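Local coordinates for protein beta-N-acetylhexosaminidase (Thermotoga neapolitana, PDB 5BZA) that probably hydrolyses terminal non-reducing N-acetyl-D-hexosamine residues from N-acetyl-beta-D-hexosaminides, as a member of glycosyl hydrolase family 3, at residues L8-F13 with R57-S62; D14-E19 with F45-N50; R94-A99 with M144-G149; G269-L274 with E303-I308. All coordinates share one frame; numbering follows the deposited sequence.

In the fold
All four contacts belong to the TIM-barrel domain and all are buried, but at different depths: the centres of contacts 1 and 2 lie 8 and 9 Å from the chain centre, those of contacts 3 and 4 both about 21 Å. Contact 1 joins two strands inside the barrel by one phenylalanine ring. Contact 2 packs the loop after the same strand 9-13 on helix 42-54; the two meet where F13 CB and F48 CE2 come within 3.6 Å. Contact 4 is also tied to strand 9-13, which pairs with strand 273-275, yet works through a polar amide-hydroxyl bond. Contact 3 presses two outer helices together beside the second subunit, by close backbone approach.

Contact 1: L8-F13 with R57-S62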
loop_
_atom_site.group_PDB
_atom_site.type_symbol
_atom_site.label_atom_id
_atom_site.label_comp_id
_atom_site.label_asym_id
_atom_site.label_seq_id
_atom_site.Cartn_x
_atom_site.Cartn_y
_atom_site.Cartn_z
ATOM N N LEU B 8 29.562 8.766 4.712
ATOM C CA LEU B 8 29.208 10.173 4.738
ATOM C C LEU B 8 28.293 10.535 3.571
ATOM O O LEU B 8 28.102 11.718 3.273
ATOM C CB LEU B 8 30.469 11.057 4.713
ATOM C CG LEU B 8 31.053 11.438 6.083
ATOM C CD1 LEU B 8 31.385 10.197 6.876
ATOM C CD2 LEU B 8 32.272 12.387 5.983
ATOM N N PHE B 9 27.695 9.531 2.934
ATOM C CA PHE B 9 26.817 9.807 1.795
ATOM C C PHE B 9 25.471 9.121 1.878
ATOM O O PHE B 9 25.376 7.961 2.281
ATOM C CB PHE B 9 27.497 9.420 0.488
ATOM C CG PHE B 9 28.656 10.310 0.172
ATOM C CD1 PHE B 9 28.437 11.582 -0.342
ATOM C CD2 PHE B 9 29.964 9.892 0.416
ATOM C CE1 PHE B 9 29.491 12.406 -0.608
ATOM C CE2 PHE B 9 31.034 10.721 0.135
ATOM C CZ PHE B 9 30.799 11.975 -0.373
ATOM N N PHE B 10 24.456 9.869 1.456
ATOM C CA PHE B 10 23.087 9.432 1.416
ATOM C C PHE B 10 22.648 9.650 -0.022
ATOM O O PHE B 10 22.607 10.795 -0.467
ATOM C CB PHE B 10 22.200 10.241 2.377
ATOM C CG PHE B 10 21.082 9.418 2.993
ATOM C CD1 PHE B 10 20.107 8.813 2.170
ATOM C CD2 PHE B 10 20.985 9.270 4.382
ATOM C CE1 PHE B 10 19.057 8.061 2.725
ATOM C CE2 PHE B 10 19.936 8.500 4.946
ATOM C CZ PHE B 10 18.973 7.895 4.108
ATOM N N CYS B 11 22.338 8.582 -0.763
ATOM C CA CYS B 11 22.045 8.739 -2.214
ATOM C C CYS B 11 20.623 8.410 -2.649
ATOM O O CYS B 11 20.078 7.373 -2.283
ATOM C CB CYS B 11 22.981 7.871 -3.086
ATOM S SG CYS B 11 24.789 8.063 -2.832
ATOM N N GLY B 12 20.075 9.261 -3.494
ATOM C CA GLY B 12 18.769 9.076 -4.088
ATOM C C GLY B 12 18.872 8.180 -5.324
ATOM O O GLY B 12 19.861 8.248 -6.089
ATOM N N PHE B 13 17.881 7.284 -5.457
ATOM C CA PHE B 13 17.795 6.341 -6.563
ATOM C C PHE B 13 16.478 6.467 -7.256
ATOM O O PHE B 13 15.430 6.208 -6.666
ATOM C CB PHE B 13 17.978 4.931 -6.074
ATOM C CG PHE B 13 19.346 4.647 -5.570
ATOM C CD1 PHE B 13 19.704 4.977 -4.265
ATOM C CD2 PHE B 13 20.273 4.016 -6.374
ATOM C CE1 PHE B 13 20.936 4.681 -3.788
ATOM C CE2 PHE B 13 21.513 3.714 -5.885
ATOM C CZ PHE B 13 21.834 4.046 -4.596
ATOM N N ARG B 57 24.635 -3.104 5.755
ATOM C CA ARG B 57 23.680 -2.276 6.491
ATOM C C ARG B 57 23.494 -0.949 5.782
ATOM O O ARG B 57 24.481 -0.318 5.394
ATOM C CB ARG B 57 24.162 -2.019 7.928
ATOM C CG ARG B 57 24.286 -3.256 8.826
ATOM C CD ARG B 57 24.891 -2.868 10.184
ATOM N NE ARG B 57 26.101 -2.047 10.035
ATOM C CZ ARG B 57 26.564 -1.197 10.955
ATOM N NH1 ARG B 57 25.913 -1.034 12.106
ATOM N NH2 ARG B 57 27.678 -0.500 10.727
ATOM N N PHE B 58 22.238 -0.548 5.573
ATOM C CA PHE B 58 21.941 0.723 4.953
ATOM C C PHE B 58 20.865 1.405 5.777
ATOM O O PHE B 58 19.997 0.732 6.318
ATOM C CB PHE B 58 21.427 0.575 3.526
ATOM C CG PHE B 58 22.337 -0.163 2.607
ATOM C CD1 PHE B 58 22.221 -1.565 2.461
ATOM C CD2 PHE B 58 23.271 0.535 1.834
ATOM C CE1 PHE B 58 23.033 -2.253 1.568
ATOM C CE2 PHE B 58 24.087 -0.135 0.947
ATOM C CZ PHE B 58 23.976 -1.547 0.801
ATOM N N ILE B 59 20.911 2.735 5.839
ATOM C CA ILE B 59 19.770 3.540 6.226
ATOM C C ILE B 59 18.927 3.720 4.965
ATOM O O ILE B 59 19.440 4.230 3.952
ATOM C CB ILE B 59 20.200 4.933 6.790
ATOM C CG1 ILE B 59 21.206 4.739 7.923
ATOM C CG2 ILE B 59 18.966 5.721 7.265
ATOM C CD1 ILE B 59 21.892 5.994 8.349
ATOM N N VAL B 60 17.656 3.300 5.022
ATOM C CA VAL B 60 16.772 3.299 3.858
ATOM C C VAL B 60 15.606 4.232 4.118
ATOM O O VAL B 60 14.865 4.043 5.101
ATOM C CB VAL B 60 16.193 1.864 3.514
ATOM C CG1 VAL B 60 15.254 1.916 2.281
ATOM C CG2 VAL B 60 17.320 0.859 3.299
ATOM N N SER B 61 15.422 5.225 3.242
ATOM C CA SER B 61 14.503 6.289 3.544
ATOM C C SER B 61 13.595 6.609 2.349
ATOM O O SER B 61 13.892 6.253 1.195
ATOM C CB SER B 61 15.311 7.551 3.959
ATOM O OG SER B 61 14.462 8.477 4.598
ATOM N N SER B 62 12.510 7.326 2.625
ATOM C CA SER B 62 11.643 7.875 1.589
ATOM C C SER B 62 11.246 9.304 1.944
ATOM O O SER B 62 11.426 9.737 3.106
ATOM C CB SER B 62 10.380 7.037 1.438
ATOM O OG SER B 62 9.516 7.338 2.531
#
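The ring of F10 is the bridge between strands 9-13 and 59-62, and its outer end touches both I59 and S61. On the tightly packed side, CE2 of F10 rests 3.7 Å from CG2 of I59, the methyl that stands anti to the isoleucine's own N. The two side chains meet at about a right angle. CZ of the same ring lies 3.7 Å from CB of S61, and it is equally near, at 3.7 Å, to the carbonyl O of I59; both approach the ring obliquely. A large flat side chain suits this place because the backbones are well apart, with 8.3 Å between CA of F10 and CA of I59, and strand 31-34 runs between them in the sheet. Small S61 gives its CB to the apolar touch, while its hydroxyl, turned anti to N (chi1 -164°), is weakly bonded to M110 O. L33, M272 and F112 close in further on F10.

The loose side is at the start of the second segment. R57 touches nothing on strand 9-13; it is exposed and leans on L313 of helix 299-314, with a long, weak ion pair to D310 and a weak hydrogen bond to S314. F9 and C11, in contrast to F10, pack against helix 281-293 outside the sheet.

Apolar packing therefore carries the contact. The side chain of F10 is still about 10 Å from that of D245, a cadmium ligand. F10 points into the barrel and meets inward-facing residues of strand 59-62, as the inward side chains of the strands fill the core of a TIM barrel.

Contact 2: D14-E19 with F45-N50; sequences DDFNEE and FLDFMN
F16 and F48 each hold CG anti to the backbone N (chi1 174° and -163°), which sends one ring out from the loop after strand 9-13 and the other out from helix 42-54 to meet it. In this TIM barrel the loop leads from the first strand into helix 18-27, and helix 42-54 is the next long helix around the outside. The rings form an offset (parallel-displaced) arrangement with little overlap, planes at 19° and centroids 4.6 Å apart. They touch closely at one corner, CD1 of F16 being 3.3 Å from CD1 of F48. The centre of the F16 ring is covered instead by the helix backbone: CA of F48 stands 3.8 Å from the centroid, almost on the normal, a CH-pi contact. Phenylalanine suits position 16, since its flat hydrocarbon face can lie against both a ring and a helix; F48 packs between its helix and V32 of strand 31-34.

D15 helps to brace the loop: its carboxylate accepts two weak bonds, from F16 N to OD1 and from N17 ND2 to OD2, and OD1 has a salt bridge to R376. N17 is the N-cap of helix 18-27, with OD1 bonded to N of A20. R21 adds a cation-pi contact to F16.

D47 comes to the ring edge, its side chain about 7 Å from that of E327, which binds cadmium with R54. Its OD1 forms a salt bridge to K457 and its OD2 is bonded to the hydroxyl of Y456. That same OD2 lies in the plane of the F16 ring, 3.3 Å from CE2.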
loop_
_atom_site.group_PDB
_atom_site.type_symbol
_atom_site.label_atom_id
_atom_site.label_comp_id
_atom_site.label_asym_id
_atom_site.label_seq_id
_atom_site.Cartn_x
_atom_site.Cartn_y
_atom_site.Cartn_z
ATOM N N ASP B 14 16.554 6.883 -8.511
ATOM C CA ASP B 14 15.404 7.118 -9.351
ATOM C C ASP B 14 15.292 5.944 -10.334
ATOM O O ASP B 14 14.401 5.888 -11.191
ATOM C CB ASP B 14 15.581 8.462 -10.062
ATOM C CG ASP B 14 14.285 9.053 -10.528
ATOM O OD1 ASP B 14 13.298 9.045 -9.736
ATOM O OD2 ASP B 14 14.270 9.602 -11.660
ATOM N N ASP B 15 16.240 5.030 -10.197
ATOM C CA ASP B 15 16.290 3.830 -11.002
ATOM C C ASP B 15 17.119 2.783 -10.241
ATOM O O ASP B 15 17.891 3.130 -9.338
ATOM C CB ASP B 15 16.862 4.141 -12.409
ATOM C CG ASP B 15 16.577 3.006 -13.428
ATOM O OD1 ASP B 15 15.833 2.094 -13.051
ATOM O OD2 ASP B 15 17.010 3.058 -14.607
ATOM N N PHE B 16 16.918 1.500 -10.566
ATOM C CA PHE B 16 17.719 0.427 -9.996
ATOM C C PHE B 16 18.201 -0.455 -11.140
ATOM O O PHE B 16 17.405 -0.897 -11.965
ATOM C CB PHE B 16 16.930 -0.390 -8.967
ATOM C CG PHE B 16 17.680 -1.589 -8.464
ATOM C CD1 PHE B 16 18.843 -1.442 -7.721
ATOM C CD2 PHE B 16 17.241 -2.885 -8.786
ATOM C CE1 PHE B 16 19.542 -2.564 -7.268
ATOM C CE2 PHE B 16 17.924 -3.995 -8.342
ATOM C CZ PHE B 16 19.081 -3.847 -7.578
ATOM N N ASN B 17 19.506 -0.659 -11.244
ATOM C CA ASN B 17 20.053 -1.252 -12.448
ATOM C C ASN B 17 21.491 -1.614 -12.169
ATOM O O ASN B 17 21.931 -1.543 -11.015
ATOM C CB ASN B 17 19.915 -0.299 -13.646
ATOM C CG ASN B 17 20.459 1.111 -13.343
ATOM O OD1 ASN B 17 21.500 1.263 -12.690
ATOM N ND2 ASN B 17 19.781 2.128 -13.857
ATOM N N GLU B 18 22.228 -2.036 -13.195
ATOM C CA GLU B 18 23.578 -2.574 -12.930
ATOM C C GLU B 18 24.470 -1.398 -12.512
ATOM O O GLU B 18 25.316 -1.564 -11.639
ATOM C CB GLU B 18 24.137 -3.342 -14.145
ATOM C CG GLU B 18 25.354 -4.317 -13.941
ATOM C CD GLU B 18 25.042 -5.585 -13.040
ATOM O OE1 GLU B 18 23.984 -5.611 -12.357
ATOM O OE2 GLU B 18 25.802 -6.603 -13.069
ATOM N N GLU B 19 24.245 -0.200 -13.065
ATOM C CA GLU B 19 25.046 0.955 -12.633
ATOM C C GLU B 19 24.823 1.213 -11.125
ATOM O O GLU B 19 25.790 1.371 -10.361
ATOM C CB GLU B 19 24.717 2.224 -13.436
ATOM C CG GLU B 19 25.592 3.438 -13.067
ATOM C CD GLU B 19 25.327 4.688 -13.923
ATOM O OE1 GLU B 19 24.260 4.751 -14.579
ATOM O OE2 GLU B 19 26.176 5.621 -13.921
ATOM N N PHE B 45 11.283 -1.846 -7.157
ATOM C CA PHE B 45 11.365 -1.616 -5.719
ATOM C C PHE B 45 11.724 -2.908 -4.948
ATOM O O PHE B 45 12.720 -2.955 -4.204
ATOM C CB PHE B 45 10.030 -0.992 -5.247
ATOM C CG PHE B 45 9.879 -0.944 -3.754
ATOM C CD1 PHE B 45 10.765 -0.211 -2.971
ATOM C CD2 PHE B 45 8.874 -1.689 -3.119
ATOM C CE1 PHE B 45 10.643 -0.196 -1.561
ATOM C CE2 PHE B 45 8.732 -1.680 -1.720
ATOM C CZ PHE B 45 9.633 -0.933 -0.943
ATOM N N LEU B 46 10.984 -3.992 -5.203
ATOM C CA LEU B 46 11.225 -5.261 -4.520
ATOM C C LEU B 46 12.604 -5.844 -4.822
ATOM O O LEU B 46 13.301 -6.334 -3.895
ATOM C CB LEU B 46 10.138 -6.288 -4.904
ATOM C CG LEU B 46 8.728 -5.922 -4.480
ATOM C CD1 LEU B 46 7.703 -6.957 -4.987
ATOM C CD2 LEU B 46 8.665 -5.795 -2.962
ATOM N N ASP B 47 13.020 -5.789 -6.095
ATOM C CA ASP B 47 14.332 -6.296 -6.434
ATOM C C ASP B 47 15.435 -5.454 -5.754
ATOM O O ASP B 47 16.453 -6.003 -5.290
ATOM C CB ASP B 47 14.538 -6.330 -7.955
ATOM C CG ASP B 47 15.798 -7.133 -8.360
ATOM O OD1 ASP B 47 16.149 -8.118 -7.656
ATOM O OD2 ASP B 47 16.450 -6.789 -9.375
ATOM N N PHE B 48 15.254 -4.129 -5.702
ATOM C CA PHE B 48 16.188 -3.223 -4.975
ATOM C C PHE B 48 16.254 -3.600 -3.478
ATOM O O PHE B 48 17.340 -3.788 -2.935
ATOM C CB PHE B 48 15.741 -1.757 -5.159
ATOM C CG PHE B 48 16.793 -0.704 -4.820
ATOM C CD1 PHE B 48 18.098 -1.049 -4.506
ATOM C CD2 PHE B 48 16.454 0.653 -4.882
ATOM C CE1 PHE B 48 19.055 -0.065 -4.249
ATOM C CE2 PHE B 48 17.386 1.641 -4.630
ATOM C CZ PHE B 48 18.694 1.286 -4.305
ATOM N N MET B 49 15.103 -3.733 -2.811
ATOM C CA MET B 49 15.109 -4.144 -1.401
ATOM C C MET B 49 15.859 -5.486 -1.195
ATOM O O MET B 49 16.623 -5.650 -0.229
ATOM C CB MET B 49 13.685 -4.270 -0.859
ATOM C CG MET B 49 12.988 -2.961 -0.748
ATOM S SD MET B 49 13.808 -1.672 0.265
ATOM C CE MET B 49 13.846 -2.438 1.873
ATOM N N ASN B 50 15.657 -6.426 -2.116
ATOM C CA ASN B 50 16.375 -7.699 -2.058
ATOM C C ASN B 50 17.909 -7.495 -2.217
ATOM O O ASN B 50 18.718 -8.065 -1.485
ATOM C CB ASN B 50 15.829 -8.657 -3.142
ATOM C CG ASN B 50 16.305 -10.066 -2.962
ATOM O OD1 ASN B 50 16.300 -10.593 -1.849
ATOM N ND2 ASN B 50 16.674 -10.713 -4.055
#

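Contact 3: R94-A99 with M144-G149; sequences RYCEMA and MEACMG
The carbonyl O of G149 is the polar atom on which E97 settles: it lies 3.1 Å from CA of E97, in a CA-H...O contact with an angle of 140° at the hydrogen, and CB of E97 is 3.5 Å away. These belong to helices 89-106 and 136-153, consecutive long helices on the outside of the TIM barrel, which run side by side with 27° between their N-to-C directions. Their axes approach to 7.3 Å, close for two helices, and glycine is what permits it. With no side chain on G149, its CA comes 4.0 Å from that of E97, and the backbones themselves touch.

One turn earlier on helix 136-153, small residues continue the close fit. A146 offers a methyl, and C96 points toward it; the thiol stands anti to the cysteine's own carbonyl carbon (chi1 -70°), which brings SG to that methyl. The short side chains of C96 and A146 suit so narrow a gap.

E97 runs along the side of the interface with its chain extended, and OE2 forms a salt bridge with R319 of the second subunit, so a buried glutamate finds a charge partner in the dimer. Y95 and R94 also pack on L324 of the second subunit, while Y95 stacks on F78 of its own chain. Back between the helices, SG of C96 is 3.6 Å from CB of A146, and CB of C96 is 3.4 Å from O of A146.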
loop_
_atom_site.group_PDB
_atom_site.type_symbol
_atom_site.label_atom_id
_atom_site.label_comp_id
_atom_site.label_asym_id
_atom_site.label_seq_id
_atom_site.Cartn_x
_atom_site.Cartn_y
_atom_site.Cartn_z
ATOM N N ARG B 94 -0.709 9.086 15.809
ATOM C CA ARG B 94 -1.322 7.817 15.351
ATOM C C ARG B 94 -1.080 7.602 13.837
ATOM O O ARG B 94 -0.722 6.490 13.391
ATOM C CB ARG B 94 -2.822 7.802 15.689
ATOM C CG ARG B 94 -3.142 7.818 17.201
ATOM C CD ARG B 94 -4.639 7.555 17.525
ATOM N NE ARG B 94 -4.862 7.552 18.989
ATOM C CZ ARG B 94 -5.923 8.071 19.632
ATOM N NH1 ARG B 94 -6.899 8.696 18.974
ATOM N NH2 ARG B 94 -5.985 8.003 20.966
ATOM N N TYR B 95 -1.224 8.662 13.048
ATOM C CA TYR B 95 -0.958 8.520 11.634
ATOM C C TYR B 95 0.523 8.136 11.417
ATOM O O TYR B 95 0.854 7.298 10.589
ATOM C CB TYR B 95 -1.257 9.813 10.885
ATOM C CG TYR B 95 -0.570 9.840 9.541
ATOM C CD1 TYR B 95 -1.018 9.036 8.496
ATOM C CD2 TYR B 95 0.584 10.606 9.341
ATOM C CE1 TYR B 95 -0.371 9.029 7.258
ATOM C CE2 TYR B 95 1.239 10.591 8.133
ATOM C CZ TYR B 95 0.758 9.800 7.085
ATOM O OH TYR B 95 1.413 9.815 5.867
ATOM N N CYS B 96 1.429 8.808 12.114
ATOM C CA CYS B 96 2.839 8.556 11.857
ATOM C C CYS B 96 3.229 7.171 12.397
ATOM O O CYS B 96 4.148 6.515 11.907
ATOM C CB CYS B 96 3.713 9.667 12.464
ATOM S SG CYS B 96 3.542 11.250 11.594
ATOM N N GLU B 97 2.544 6.714 13.419
ATOM C CA GLU B 97 2.828 5.351 13.849
ATOM C C GLU B 97 2.372 4.310 12.811
ATOM O O GLU B 97 3.062 3.308 12.589
ATOM C CB GLU B 97 2.188 5.018 15.180
ATOM C CG GLU B 97 2.696 3.667 15.682
ATOM C CD GLU B 97 2.034 3.222 16.959
ATOM O OE1 GLU B 97 1.102 3.922 17.447
ATOM O OE2 GLU B 97 2.475 2.170 17.480
ATOM N N MET B 98 1.181 4.525 12.265
ATOM C CA MET B 98 0.605 3.686 11.224
ATOM C C MET B 98 1.573 3.641 10.035
ATOM O O MET B 98 1.974 2.556 9.554
ATOM C CB MET B 98 -0.750 4.258 10.810
ATOM C CG MET B 98 -1.528 3.452 9.766
ATOM S SD MET B 98 -2.605 4.454 8.700
ATOM C CE MET B 98 -1.361 5.163 7.640
ATOM N N ALA B 99 1.949 4.843 9.584
ATOM C CA ALA B 99 2.800 5.018 8.423
ATOM C C ALA B 99 4.152 4.380 8.667
ATOM O O ALA B 99 4.692 3.658 7.813
ATOM C CB ALA B 99 2.933 6.502 8.087
ATOM N N MET B 144 6.307 16.879 17.572
ATOM C CA MET B 144 6.718 15.908 18.576
ATOM C C MET B 144 5.892 14.615 18.456
ATOM O O MET B 144 6.425 13.514 18.541
ATOM C CB MET B 144 6.582 16.484 19.980
ATOM C CG MET B 144 7.228 15.649 21.058
ATOM S SD MET B 144 9.037 15.568 21.077
ATOM C CE MET B 144 9.285 13.951 20.330
ATOM N N GLU B 145 4.589 14.766 18.300
ATOM C CA GLU B 145 3.733 13.620 18.101
ATOM C C GLU B 145 4.177 12.840 16.891
ATOM O O GLU B 145 4.210 11.601 16.927
ATOM C CB GLU B 145 2.289 14.037 17.953
ATOM C CG GLU B 145 1.560 14.244 19.284
ATOM C CD GLU B 145 1.230 12.911 19.975
ATOM O OE1 GLU B 145 1.468 11.830 19.366
ATOM O OE2 GLU B 145 0.665 12.930 21.089
ATOM N N ALA B 146 4.537 13.547 15.824
ATOM C CA ALA B 146 4.942 12.870 14.612
ATOM C C ALA B 146 6.190 12.055 14.831
ATOM O O ALA B 146 6.276 10.882 14.414
ATOM C CB ALA B 146 5.146 13.857 13.490
ATOM N N CYS B 147 7.175 12.662 15.471
ATOM C CA CYS B 147 8.428 11.944 15.709
ATOM C C CYS B 147 8.236 10.717 16.597
ATOM O O CYS B 147 8.855 9.674 16.348
ATOM C CB CYS B 147 9.475 12.886 16.333
ATOM S SG CYS B 147 10.104 14.049 15.105
ATOM N N MET B 148 7.423 10.873 17.641
ATOM C CA MET B 148 7.146 9.797 18.558
ATOM C C MET B 148 6.413 8.649 17.809
ATOM O O MET B 148 6.790 7.500 17.939
ATOM C CB MET B 148 6.318 10.298 19.751
ATOM C CG MET B 148 6.150 9.274 20.871
ATOM S SD MET B 148 7.747 8.755 21.609
ATOM C CE MET B 148 8.262 10.241 22.545
ATOM N N GLY B 149 5.404 8.988 17.008
ATOM C CA GLY B 149 4.700 8.013 16.202
ATOM C C GLY B 149 5.607 7.240 15.243
ATOM O O GLY B 149 5.558 5.996 15.221
#

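Contact 4: G269-L274 with E303-I308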
loop_
_atom_site.group_PDB
_atom_site.type_symbol
_atom_site.label_atom_id
_atom_site.label_comp_id
_atom_site.label_asym_id
_atom_site.label_seq_id
_atom_site.Cartn_x
_atom_site.Cartn_y
_atom_site.Cartn_z
ATOM N N GLY B 269 29.981 20.936 10.473
ATOM C CA GLY B 269 29.476 20.057 11.508
ATOM C C GLY B 269 28.465 19.093 10.946
ATOM O O GLY B 269 27.866 18.348 11.680
ATOM N N GLY B 270 28.296 19.095 9.632
ATOM C CA GLY B 270 27.441 18.107 9.001
ATOM C C GLY B 270 27.993 16.676 8.992
ATOM O O GLY B 270 29.207 16.466 9.006
ATOM N N ASN B 271 27.106 15.681 8.959
ATOM C CA ASN B 271 27.530 14.293 8.938
ATOM C C ASN B 271 27.297 13.591 7.599
ATOM O O ASN B 271 28.185 12.925 7.082
ATOM C CB ASN B 271 26.813 13.493 10.008
ATOM C CG ASN B 271 27.009 14.046 11.384
ATOM O OD1 ASN B 271 26.031 14.179 12.139
ATOM N ND2 ASN B 271 28.268 14.324 11.753
ATOM N N MET B 272 26.091 13.674 7.053
ATOM C CA MET B 272 25.847 12.969 5.809
ATOM C C MET B 272 25.456 13.894 4.706
ATOM O O MET B 272 24.498 14.655 4.827
ATOM C CB MET B 272 24.749 11.903 5.958
ATOM C CG MET B 272 25.130 10.740 6.825
ATOM S SD MET B 272 23.971 9.343 6.764
ATOM C CE MET B 272 24.568 8.493 5.298
ATOM N N ILE B 273 26.162 13.760 3.594
ATOM C CA ILE B 273 25.826 14.507 2.390
ATOM C C ILE B 273 24.741 13.796 1.568
ATOM O O ILE B 273 24.946 12.670 1.142
ATOM C CB ILE B 273 27.072 14.723 1.565
ATOM C CG1 ILE B 273 28.008 15.611 2.399
ATOM C CG2 ILE B 273 26.689 15.318 0.233
ATOM C CD1 ILE B 273 29.422 15.741 1.896
ATOM N N LEU B 274 23.590 14.452 1.376
ATOM C CA LEU B 274 22.507 13.888 0.586
ATOM C C LEU B 274 22.668 14.273 -0.900
ATOM O O LEU B 274 22.807 15.458 -1.231
ATOM C CB LEU B 274 21.154 14.345 1.145
ATOM C CG LEU B 274 19.886 13.856 0.431
ATOM C CD1 LEU B 274 19.647 12.350 0.742
ATOM C CD2 LEU B 274 18.639 14.642 0.757
ATOM N N GLU B 303 35.815 11.496 11.164
ATOM C CA GLU B 303 35.757 10.400 12.135
ATOM C C GLU B 303 34.542 10.454 13.081
ATOM O O GLU B 303 33.931 9.413 13.383
ATOM C CB GLU B 303 37.046 10.371 12.949
ATOM C CG GLU B 303 37.161 9.182 13.896
ATOM C CD GLU B 303 38.287 9.350 14.903
ATOM O OE1 GLU B 303 39.057 10.347 14.789
ATOM O OE2 GLU B 303 38.396 8.484 15.806
ATOM N N ARG B 304 34.219 11.645 13.590
ATOM C CA ARG B 304 33.062 11.801 14.478
ATOM C C ARG B 304 31.801 11.489 13.702
ATOM O O ARG B 304 30.882 10.852 14.210
ATOM C CB ARG B 304 32.990 13.224 15.076
ATOM C CG ARG B 304 34.064 13.493 16.147
ATOM C CD ARG B 304 33.803 14.720 17.031
ATOM N NE ARG B 304 33.889 16.009 16.335
ATOM C CZ ARG B 304 35.025 16.693 16.141
ATOM N NH1 ARG B 304 36.197 16.194 16.551
ATOM N NH2 ARG B 304 35.002 17.868 15.504
ATOM N N SER B 305 31.779 11.968 12.461
ATOM C CA SER B 305 30.701 11.696 11.532
ATOM C C SER B 305 30.488 10.191 11.306
ATOM O O SER B 305 29.375 9.682 11.464
ATOM C CB SER B 305 30.996 12.407 10.217
ATOM O OG SER B 305 30.805 13.810 10.369
ATOM N N ILE B 306 31.558 9.487 10.943
ATOM C CA ILE B 306 31.505 8.047 10.761
ATOM C C ILE B 306 30.990 7.359 12.025
ATOM O O ILE B 306 30.185 6.409 11.953
ATOM C CB ILE B 306 32.865 7.488 10.344
ATOM C CG1 ILE B 306 33.150 7.900 8.901
ATOM C CG2 ILE B 306 32.888 5.982 10.483
ATOM C CD1 ILE B 306 34.457 7.384 8.345
ATOM N N LYS B 307 31.433 7.846 13.187
ATOM C CA LYS B 307 30.976 7.269 14.455
ATOM C C LYS B 307 29.451 7.414 14.607
ATOM O O LYS B 307 28.737 6.449 14.963
ATOM C CB LYS B 307 31.679 7.952 15.634
ATOM C CG LYS B 307 31.305 7.391 17.003
ATOM C CD LYS B 307 32.267 7.867 18.084
ATOM C CE LYS B 307 31.643 7.739 19.480
ATOM N NZ LYS B 307 30.685 6.578 19.565
ATOM N N ILE B 308 28.956 8.615 14.295
ATOM C CA ILE B 308 27.528 8.881 14.376
ATOM C C ILE B 308 26.726 7.960 13.423
ATOM O O ILE B 308 25.751 7.313 13.838
ATOM C CB ILE B 308 27.234 10.366 14.082
ATOM C CG1 ILE B 308 27.816 11.245 15.183
ATOM C CG2 ILE B 308 25.753 10.622 13.992
ATOM C CD1 ILE B 308 27.567 12.713 14.981
#
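N271 and S305 make the polar part of the contact. The amide ND2 of N271 donates to OG of S305 over 2.9 Å, nearly straight at 161°, with the hydroxyl close to the amide plane. That hydroxyl is bonded in turn to O of K301, one turn back on its own helix, so a short serine can serve both partners. OD1 of N271 accepts from R233 NH2 and from N of V242; with both ends of the amide engaged, its rotation is fixed, and asparagine suits a buried place that needs a donor and an acceptor together.

Van der Waals packing comes from I308, whose CD1 lies against the amide, 3.5 Å from OD1 of N271 and 3.7 Å from its ND2. The isoleucine crosses the asparagine at about a right angle and also touches L241.

In the backbone, G269, with phi 111°, ends helix 258-268 in a Schellman motif, which glycine adopts easily, and starts the link into strand 273-275.

E303, on the exposed side of helix 299-314, binds zinc in a structure of this protein, with no ion at it here. The helix packs at the N-terminal ends of the barrel strands, touching L8, I59 and L241.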